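Local atomic coordinates of putative peptidyl-arginine deiminase family protein (Campylobacter jejuni subsp. jejuni serotype O:2, PDB entry 6B10), a protein that probably hydrolyses agmatine to N-carbamoylputrescine, as an agmatine deiminase (agmatine iminohydrolase) of polyamine biosynthesis. Residues S17-L22 / V274-A279; L24-E29 / Q42-F47. One frame throughout, in Å; residues are numbered along the deposited sequence. Where two conformers were deposited one is given.

Contact 1 of 2, residues S17-L22 / V274-A279; sequences SEQEYL and VFINNA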
ATOM      1  N   SER A  17       2.046  12.581   2.101  1.00 24.36           N
ATOM      2  CA  SER A  17       2.087  13.770   1.241  1.00 25.99           C
ATOM      3  C   SER A  17       0.750  13.930   0.515  1.00 27.57           C
ATOM      4  O   SER A  17       0.012  12.949   0.316  1.00 26.92           O
ATOM      5  CB  SER A  17       3.210  13.680   0.211  1.00 26.19           C
ATOM      6  OG  SER A  17       4.465  13.580   0.841  1.00 27.16           O
ATOM      7  N   GLU A  18       0.451  15.170   0.131  1.00 27.29           N
ATOM      8  CA  GLU A  18      -0.838  15.514  -0.458  1.00 28.11           C
ATOM      9  C   GLU A  18      -1.066  14.750  -1.758  1.00 26.73           C
ATOM     10  O   GLU A  18      -0.149  14.573  -2.558  1.00 25.83           O
ATOM     11  CB  GLU A  18      -0.931  17.028  -0.704  1.00 29.86           C
ATOM     12  CG  GLU A  18      -2.340  17.508  -1.031  1.00 32.72           C
ATOM     13  CD  GLU A  18      -2.472  19.028  -1.025  1.00 35.95           C
ATOM     14  OE1 GLU A  18      -1.465  19.724  -1.265  1.00 37.60           O
ATOM     15  OE2 GLU A  18      -3.591  19.531  -0.791  1.00 39.17           O
ATOM     16  N   GLN A  19      -2.301  14.313  -1.959  1.00 25.53           N
ATOM     17  CA  GLN A  19      -2.651  13.460  -3.077  1.00 25.74           C
ATOM     18  C   GLN A  19      -3.779  14.044  -3.920  1.00 26.54           C
ATOM     19  O   GLN A  19      -4.543  14.893  -3.460  1.00 25.38           O
ATOM     20  CB  GLN A  19      -3.084  12.083  -2.554  1.00 25.79           C
ATOM     21  CG  GLN A  19      -2.003  11.313  -1.805  1.00 24.93           C
ATOM     22  CD  GLN A  19      -2.572  10.151  -1.002  1.00 25.09           C
ATOM     23  OE1 GLN A  19      -3.467   9.439  -1.471  1.00 24.12           O
ATOM     24  NE2 GLN A  19      -2.062   9.956   0.215  1.00 23.91           N
ATOM     25  N   GLU A  20      -3.855  13.569  -5.162  1.00 27.32           N
ATOM     26  CA  GLU A  20      -4.917  13.957  -6.082  0.50 28.11           C
ATOM     27  C   GLU A  20      -5.969  12.847  -6.154  1.00 28.41           C
ATOM     28  O   GLU A  20      -7.165  13.122  -6.117  1.00 28.91           O
ATOM     29  CB  GLU A  20      -4.339  14.253  -7.472  0.50 28.70           C
ATOM     30  CG  GLU A  20      -5.282  15.012  -8.396  0.50 29.00           C
ATOM     31  CD  GLU A  20      -5.421  16.477  -8.028  0.50 28.93           C
ATOM     32  OE1 GLU A  20      -4.398  17.188  -8.010  0.50 29.55           O
ATOM     33  OE2 GLU A  20      -6.559  16.921  -7.775  0.50 29.00           O
ATOM     34  N   TYR A  21      -5.521  11.595  -6.242  1.00 28.42           N
ATOM     35  CA  TYR A  21      -6.425  10.447  -6.313  1.00 28.41           C
ATOM     36  C   TYR A  21      -5.992   9.303  -5.410  1.00 28.03           C
ATOM     37  O   TYR A  21      -4.798   9.094  -5.188  1.00 27.48           O
ATOM     38  CB  TYR A  21      -6.443   9.874  -7.727  1.00 29.71           C
ATOM     39  CG  TYR A  21      -7.153  10.702  -8.779  1.00 31.46           C
ATOM     40  CD1 TYR A  21      -8.529  10.615  -8.951  1.00 31.89           C
ATOM     41  CD2 TYR A  21      -6.437  11.537  -9.634  1.00 33.11           C
ATOM     42  CE1 TYR A  21      -9.176  11.345  -9.930  1.00 33.07           C
ATOM     43  CE2 TYR A  21      -7.077  12.280 -10.613  1.00 33.50           C
ATOM     44  CZ  TYR A  21      -8.442  12.177 -10.758  1.00 34.08           C
ATOM     45  OH  TYR A  21      -9.076  12.911 -11.734  1.00 36.75           O
ATOM     46  N   LEU A  22      -6.975   8.554  -4.909  1.00 27.16           N
ATOM     47  CA  LEU A  22      -6.763   7.159  -4.542  1.00 27.67           C
ATOM     48  C   LEU A  22      -7.374   6.300  -5.652  1.00 28.39           C
ATOM     49  O   LEU A  22      -8.522   6.499  -6.061  1.00 27.34           O
ATOM     50  CB  LEU A  22      -7.389   6.812  -3.187  1.00 27.22           C
ATOM     51  CG  LEU A  22      -6.904   5.488  -2.573  1.00 27.12           C
ATOM     52  CD1 LEU A  22      -5.462   5.586  -2.103  1.00 27.20           C
ATOM     53  CD2 LEU A  22      -7.780   5.050  -1.409  1.00 26.96           C
ATOM     54  N   VAL A 274      -3.931   3.002   4.972  1.00 21.81           N
ATOM     55  CA  VAL A 274      -3.598   3.878   3.863  1.00 22.34           C
ATOM     56  C   VAL A 274      -3.777   5.339   4.236  1.00 21.72           C
ATOM     57  O   VAL A 274      -4.815   5.728   4.751  1.00 22.50           O
ATOM     58  CB  VAL A 274      -4.393   3.527   2.575  1.00 23.17           C
ATOM     59  CG1 VAL A 274      -5.883   3.480   2.833  1.00 23.99           C
ATOM     60  CG2 VAL A 274      -4.074   4.515   1.456  1.00 23.50           C
ATOM     61  N   PHE A 275      -2.740   6.139   3.994  1.00 21.32           N
ATOM     62  CA  PHE A 275      -2.833   7.578   4.190  1.00 20.80           C
ATOM     63  C   PHE A 275      -3.540   8.207   2.998  1.00 20.97           C
ATOM     64  O   PHE A 275      -3.306   7.816   1.847  1.00 20.57           O
ATOM     65  CB  PHE A 275      -1.458   8.215   4.323  1.00 21.05           C
ATOM     66  CG  PHE A 275      -0.846   8.097   5.692  1.00 21.09           C
ATOM     67  CD1 PHE A 275      -1.238   8.949   6.718  1.00 20.80           C
ATOM     68  CD2 PHE A 275       0.163   7.170   5.939  1.00 20.72           C
ATOM     69  CE1 PHE A 275      -0.653   8.860   7.971  1.00 20.62           C
ATOM     70  CE2 PHE A 275       0.754   7.078   7.190  1.00 20.43           C
ATOM     71  CZ  PHE A 275       0.343   7.924   8.206  1.00 20.74           C
ATOM     72  N   ILE A 276      -4.408   9.167   3.298  1.00 21.06           N
ATOM     73  CA  ILE A 276      -5.044  10.024   2.308  1.00 21.49           C
ATOM     74  C   ILE A 276      -5.064  11.420   2.895  1.00 21.97           C
ATOM     75  O   ILE A 276      -4.648  11.621   4.038  1.00 22.51           O
ATOM     76  CB  ILE A 276      -6.467   9.554   1.970  1.00 21.78           C
ATOM     77  CG1 ILE A 276      -7.326   9.476   3.240  1.00 22.11           C
ATOM     78  CG2 ILE A 276      -6.414   8.200   1.267  1.00 21.84           C
ATOM     79  CD1 ILE A 276      -8.810   9.354   2.974  1.00 22.50           C
ATOM     80  N   ASN A 277      -5.542  12.392   2.133  1.00 23.24           N
ATOM     81  CA  ASN A 277      -5.518  13.771   2.616  1.00 23.69           C
ATOM     82  C   ASN A 277      -6.294  13.917   3.924  1.00 24.17           C
ATOM     83  O   ASN A 277      -7.490  13.614   3.981  1.00 23.98           O
ATOM     84  CB  ASN A 277      -6.070  14.712   1.555  1.00 24.17           C
ATOM     85  CG  ASN A 277      -5.199  14.758   0.319  1.00 24.83           C
ATOM     86  OD1 ASN A 277      -4.050  14.311   0.342  1.00 25.87           O
ATOM     87  ND2 ASN A 277      -5.739  15.286  -0.773  1.00 24.98           N
ATOM     88  N   ASN A 278      -5.591  14.346   4.973  1.00 23.15           N
ATOM     89  CA  ASN A 278      -6.181  14.607   6.286  1.00 22.95           C
ATOM     90  C   ASN A 278      -6.716  13.378   7.020  1.00 22.78           C
ATOM     91  O   ASN A 278      -7.387  13.512   8.037  1.00 22.63           O
ATOM     92  CB  ASN A 278      -7.289  15.668   6.186  1.00 23.81           C
ATOM     93  CG  ASN A 278      -6.782  16.975   5.632  1.00 24.34           C
ATOM     94  OD1 ASN A 278      -7.158  17.385   4.537  1.00 25.62           O
ATOM     95  ND2 ASN A 278      -5.896  17.619   6.371  1.00 24.95           N
ATOM     96  N   ALA A 279      -6.387  12.183   6.544  1.00 22.26           N
ATOM     97  CA  ALA A 279      -6.885  10.981   7.182  1.00 21.24           C
ATOM     98  C   ALA A 279      -5.985   9.776   6.991  1.00 20.60           C
ATOM     99  O   ALA A 279      -5.159   9.717   6.077  1.00 20.18           O
ATOM    100  CB  ALA A 279      -8.289  10.671   6.685  1.00 21.50           C
TER
HETATM  101  O   HOH W   1      -2.022  13.194   2.170  1.00 25.21           O
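E18 and N277 bring the two backbones closest, their CA atoms 5.9 Å apart, where the start of strand 19-25 meets the tight hairpin linking strands 274-276 and 279-284. The hairpin closes with a type II beta turn from I276 to A279, I276 and A279 exchanging backbone hydrogen bonds in both directions. No backbone-to-backbone bond crosses between the segments; side-chain amides join two separate sheets of this GME-family (guanidino-group-modifying enzyme) fold. Just beyond Q19 the first chain turns a corner, and E20 and Y21 both face R328 of strand 326-329 in a classic beta bulge.

The amide of N277 pairs with the backbone of Q19 as a second strand would. Its OD1 accepts Q19 N at 2.9 Å, in the carbonyl plane and on a lone pair, while its ND2 gives a hydrogen to Q19 O at 3.0 Å, with that oxygen close to the amide plane. Two bonds thus fix the rotation of the amide group. A water 2.8 Å from S17 O and 2.9 Å from N277 OD1 bridges the two oxygens.

Q19 answers with its own amide. CG lies anti to the carbonyl carbon (chi1 -63°) and the chain runs on extended, its OE1 held by N327 and Q55, the latter also binding N277 N. Next to these polar groups L22 adds an apolar contact, its CD1 4.0 Å from V274 CG2 and its CD2 near I276 CG2; V51 of helix 37-52 packs against both L22 and I276. At the far end of the Q19 amide, NE2 donates to F275 O over 3.0 Å, almost straight at 173°, approaching from above the carbonyl plane.

Contact 2 of 2, residues L24-E29 / Q42-F47; sequences LSLPHE and QSYKEF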
ATOM      1  N   LEU A  24      -8.331   2.521  -7.314  1.00 31.00           N
ATOM      2  CA  LEU A  24      -8.690   1.142  -7.014  1.00 32.65           C
ATOM      3  C   LEU A  24      -9.163   0.410  -8.271  1.00 35.25           C
ATOM      4  O   LEU A  24      -9.686   1.020  -9.208  1.00 34.65           O
ATOM      5  CB  LEU A  24      -9.799   1.096  -5.956  1.00 32.49           C
ATOM      6  CG  LEU A  24      -9.551   1.883  -4.660  1.00 32.54           C
ATOM      7  CD1 LEU A  24     -10.190   3.259  -4.721  1.00 32.80           C
ATOM      8  CD2 LEU A  24     -10.065   1.130  -3.436  1.00 33.06           C
ATOM      9  N   SER A  25      -8.974  -0.903  -8.275  1.00 38.02           N
ATOM     10  CA  SER A  25      -9.469  -1.760  -9.342  1.00 39.41           C
ATOM     11  C   SER A  25     -10.611  -2.613  -8.800  1.00 41.24           C
ATOM     12  O   SER A  25     -10.388  -3.536  -8.020  1.00 40.99           O
ATOM     13  CB  SER A  25      -8.344  -2.644  -9.863  1.00 40.91           C
ATOM     14  OG  SER A  25      -8.814  -3.511 -10.879  1.00 43.84           O
ATOM     15  N   LEU A  26     -11.835  -2.298  -9.220  1.00 42.93           N
ATOM     16  CA  LEU A  26     -13.028  -2.989  -8.728  1.00 44.58           C
ATOM     17  C   LEU A  26     -12.999  -4.504  -8.944  1.00 45.77           C
ATOM     18  O   LEU A  26     -12.495  -4.982  -9.964  1.00 45.51           O
ATOM     19  CB  LEU A  26     -14.290  -2.421  -9.378  1.00 44.14           C
ATOM     20  CG  LEU A  26     -14.689  -1.004  -8.972  1.00 45.11           C
ATOM     21  CD1 LEU A  26     -15.920  -0.579  -9.753  1.00 45.25           C
ATOM     22  CD2 LEU A  26     -14.953  -0.892  -7.476  1.00 45.96           C
ATOM     23  N   PRO A  27     -13.520  -5.266  -7.965  1.00 48.69           N
ATOM     24  CA  PRO A  27     -13.785  -6.680  -8.209  1.00 51.01           C
ATOM     25  C   PRO A  27     -14.982  -6.824  -9.136  1.00 51.46           C
ATOM     26  O   PRO A  27     -15.933  -6.056  -9.030  1.00 50.48           O
ATOM     27  CB  PRO A  27     -14.116  -7.237  -6.816  1.00 50.04           C
ATOM     28  CG  PRO A  27     -13.691  -6.192  -5.844  1.00 49.84           C
ATOM     29  CD  PRO A  27     -13.811  -4.891  -6.571  1.00 48.44           C
ATOM     30  N   HIS A  28     -14.918  -7.783 -10.049  1.00 55.89           N
ATOM     31  CA  HIS A  28     -16.030  -8.055 -10.958  1.00 59.36           C
ATOM     32  C   HIS A  28     -16.272  -9.552 -11.071  1.00 61.37           C
ATOM     33  O   HIS A  28     -15.411 -10.360 -10.708  1.00 60.59           O
ATOM     34  CB  HIS A  28     -15.781  -7.439 -12.344  1.00 58.47           C
ATOM     35  CG  HIS A  28     -14.414  -7.702 -12.899  1.00 58.60           C
ATOM     36  ND1 HIS A  28     -13.993  -8.954 -13.292  1.00 58.62           N
ATOM     37  CD2 HIS A  28     -13.377  -6.865 -13.144  1.00 58.32           C
ATOM     38  CE1 HIS A  28     -12.754  -8.881 -13.743  1.00 57.34           C
ATOM     39  NE2 HIS A  28     -12.357  -7.623 -13.665  1.00 57.45           N
ATOM     40  N   GLU A  29     -17.450  -9.908 -11.582  1.00 65.76           N
ATOM     41  CA  GLU A  29     -17.840 -11.304 -11.772  1.00 68.14           C
ATOM     42  C   GLU A  29     -17.055 -11.939 -12.917  1.00 69.63           C
ATOM     43  O   GLU A  29     -17.601 -12.193 -13.987  1.00 72.29           O
ATOM     44  CB  GLU A  29     -19.343 -11.403 -12.053  1.00 68.80           C
ATOM     45  N   GLN A  42     -19.673  -4.489  -1.312  1.00 46.93           N
ATOM     46  CA  GLN A  42     -20.211  -3.704  -0.208  1.00 47.76           C
ATOM     47  C   GLN A  42     -19.083  -3.109   0.649  1.00 45.23           C
ATOM     48  O   GLN A  42     -19.172  -1.960   1.095  1.00 44.89           O
ATOM     49  CB  GLN A  42     -21.151  -4.552   0.654  1.00 50.29           C
ATOM     50  CG  GLN A  42     -21.781  -3.786   1.802  1.00 52.88           C
ATOM     51  CD  GLN A  42     -22.370  -2.462   1.348  1.00 56.61           C
ATOM     52  OE1 GLN A  42     -23.203  -2.426   0.438  1.00 59.54           O
ATOM     53  NE2 GLN A  42     -21.931  -1.365   1.966  1.00 57.46           N
ATOM     54  N   SER A  43     -18.037  -3.900   0.876  1.00 41.66           N
ATOM     55  CA  SER A  43     -16.831  -3.419   1.550  1.00 41.36           C
ATOM     56  C   SER A  43     -16.201  -2.252   0.783  1.00 40.00           C
ATOM     57  O   SER A  43     -15.901  -1.207   1.368  1.00 39.03           O
ATOM     58  CB  SER A  43     -15.816  -4.550   1.698  1.00 41.06           C
ATOM     59  OG  SER A  43     -16.390  -5.666   2.355  1.00 41.48           O
ATOM     60  N   TYR A  44     -16.016  -2.440  -0.526  1.00 38.95           N
ATOM     61  CA  TYR A  44     -15.508  -1.381  -1.411  1.00 36.68           C
ATOM     62  C   TYR A  44     -16.326  -0.110  -1.315  1.00 37.92           C
ATOM     63  O   TYR A  44     -15.767   0.975  -1.181  1.00 38.59           O
ATOM     64  CB  TYR A  44     -15.485  -1.842  -2.867  1.00 35.53           C
ATOM     65  CG  TYR A  44     -14.154  -2.380  -3.306  1.00 32.49           C
ATOM     66  CD1 TYR A  44     -13.777  -3.670  -2.992  1.00 32.06           C
ATOM     67  CD2 TYR A  44     -13.266  -1.591  -4.025  1.00 30.78           C
ATOM     68  CE1 TYR A  44     -12.552  -4.175  -3.384  1.00 30.93           C
ATOM     69  CE2 TYR A  44     -12.038  -2.083  -4.422  1.00 30.31           C
ATOM     70  CZ  TYR A  44     -11.687  -3.377  -4.100  1.00 29.66           C
ATOM     71  OH  TYR A  44     -10.471  -3.881  -4.485  1.00 28.73           O
ATOM     72  N   LYS A  45     -17.646  -0.245  -1.386  1.00 38.37           N
ATOM     73  CA  LYS A  45     -18.539   0.905  -1.303  1.00 38.46           C
ATOM     74  C   LYS A  45     -18.305   1.690  -0.020  1.00 38.34           C
ATOM     75  O   LYS A  45     -18.280   2.921  -0.031  1.00 40.04           O
ATOM     76  CB  LYS A  45     -20.001   0.457  -1.389  1.00 38.53           C
ATOM     77  CG  LYS A  45     -21.001   1.602  -1.424  1.00 39.17           C
ATOM     78  N   GLU A  46     -18.136   0.972   1.083  1.00 38.82           N
ATOM     79  CA  GLU A  46     -17.878   1.599   2.371  1.00 39.57           C
ATOM     80  C   GLU A  46     -16.528   2.311   2.342  1.00 35.55           C
ATOM     81  O   GLU A  46     -16.420   3.469   2.743  1.00 34.22           O
ATOM     82  CB  GLU A  46     -17.897   0.552   3.488  1.00 43.19           C
ATOM     83  CG  GLU A  46     -18.038   1.140   4.885  1.00 47.68           C
ATOM     84  CD  GLU A  46     -19.274   2.011   5.028  1.00 51.27           C
ATOM     85  OE1 GLU A  46     -20.358   1.591   4.562  1.00 54.33           O
ATOM     86  OE2 GLU A  46     -19.159   3.119   5.597  1.00 55.57           O
ATOM     87  N   PHE A  47     -15.520   1.606   1.844  1.00 33.01           N
ATOM     88  CA  PHE A  47     -14.152   2.120   1.757  1.00 32.14           C
ATOM     89  C   PHE A  47     -14.107   3.369   0.877  1.00 32.23           C
ATOM     90  O   PHE A  47     -13.537   4.395   1.262  1.00 30.23           O
ATOM     91  CB  PHE A  47     -13.229   1.007   1.224  1.00 31.24           C
ATOM     92  CG  PHE A  47     -11.757   1.355   1.191  1.00 30.21           C
ATOM     93  CD1 PHE A  47     -11.180   2.230   2.112  1.00 30.77           C
ATOM     94  CD2 PHE A  47     -10.931   0.753   0.253  1.00 30.47           C
ATOM     95  CE1 PHE A  47      -9.823   2.520   2.064  1.00 29.83           C
ATOM     96  CE2 PHE A  47      -9.573   1.032   0.206  1.00 30.47           C
ATOM     97  CZ  PHE A  47      -9.020   1.923   1.111  1.00 29.90           C
TER
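P27 lies over one face of the Y44 ring, so that the chain leaving strand 24-25 rests on helix 42-47 through a CH-pi contact. The pyrrolidine and the phenol reach toward each other tip to tip: P27 CD stands 3.6 Å from the ring centroid, 17° off the normal, and CG sits 3.4 Å from Y44 CE1. Two leucines shape the rest of the hollow that receives the tyrosine. L26 brings CD2 to within 3.9 Å of Y44 CD2, and L24 CD2 meets the ring at CE2.

The same L24 methyl is a bump shared by two aromatic rings, for it also lies 3.7 Å from F47 CE2. With CG anti to its backbone N (chi1 -175°), F47 meets L24 one helical turn on from Y44. No hydrogen bond crosses this buried, apolar surface; S25 O comes only to 3.6 Å from Y44 OH.

Beyond the two segments, F314 meets the Y44 ring, and I40 and L41 of helix 37-52 touch P27. On the strand side L24 packs against V57 and L59, and L26 against A61, all from strand 56-61, which completes the beta-alpha-beta unit.

Strand 19-25 is common to both contacts, whose centres are about 19 Å apart: contact 1 uses its beginning, contact 2 its end. Along the chain, 17-22 is followed by 24-29 and then helical segment 42-47, whereas 274-279 follows some 250 residues after 17-22. Contact 2 is therefore local, within one beta-alpha-beta unit, and contact 1 long-range, bringing a distant sheet against that unit. They meet at F47, whose CZ lies 3.9 Å from V274 CG1 and 4.2 Å from L22 CD2. Helix 37-52 thus packs against both its own strand and the edge strand 274-276, so that F47 and V51 of this helix touch residues of both sheets.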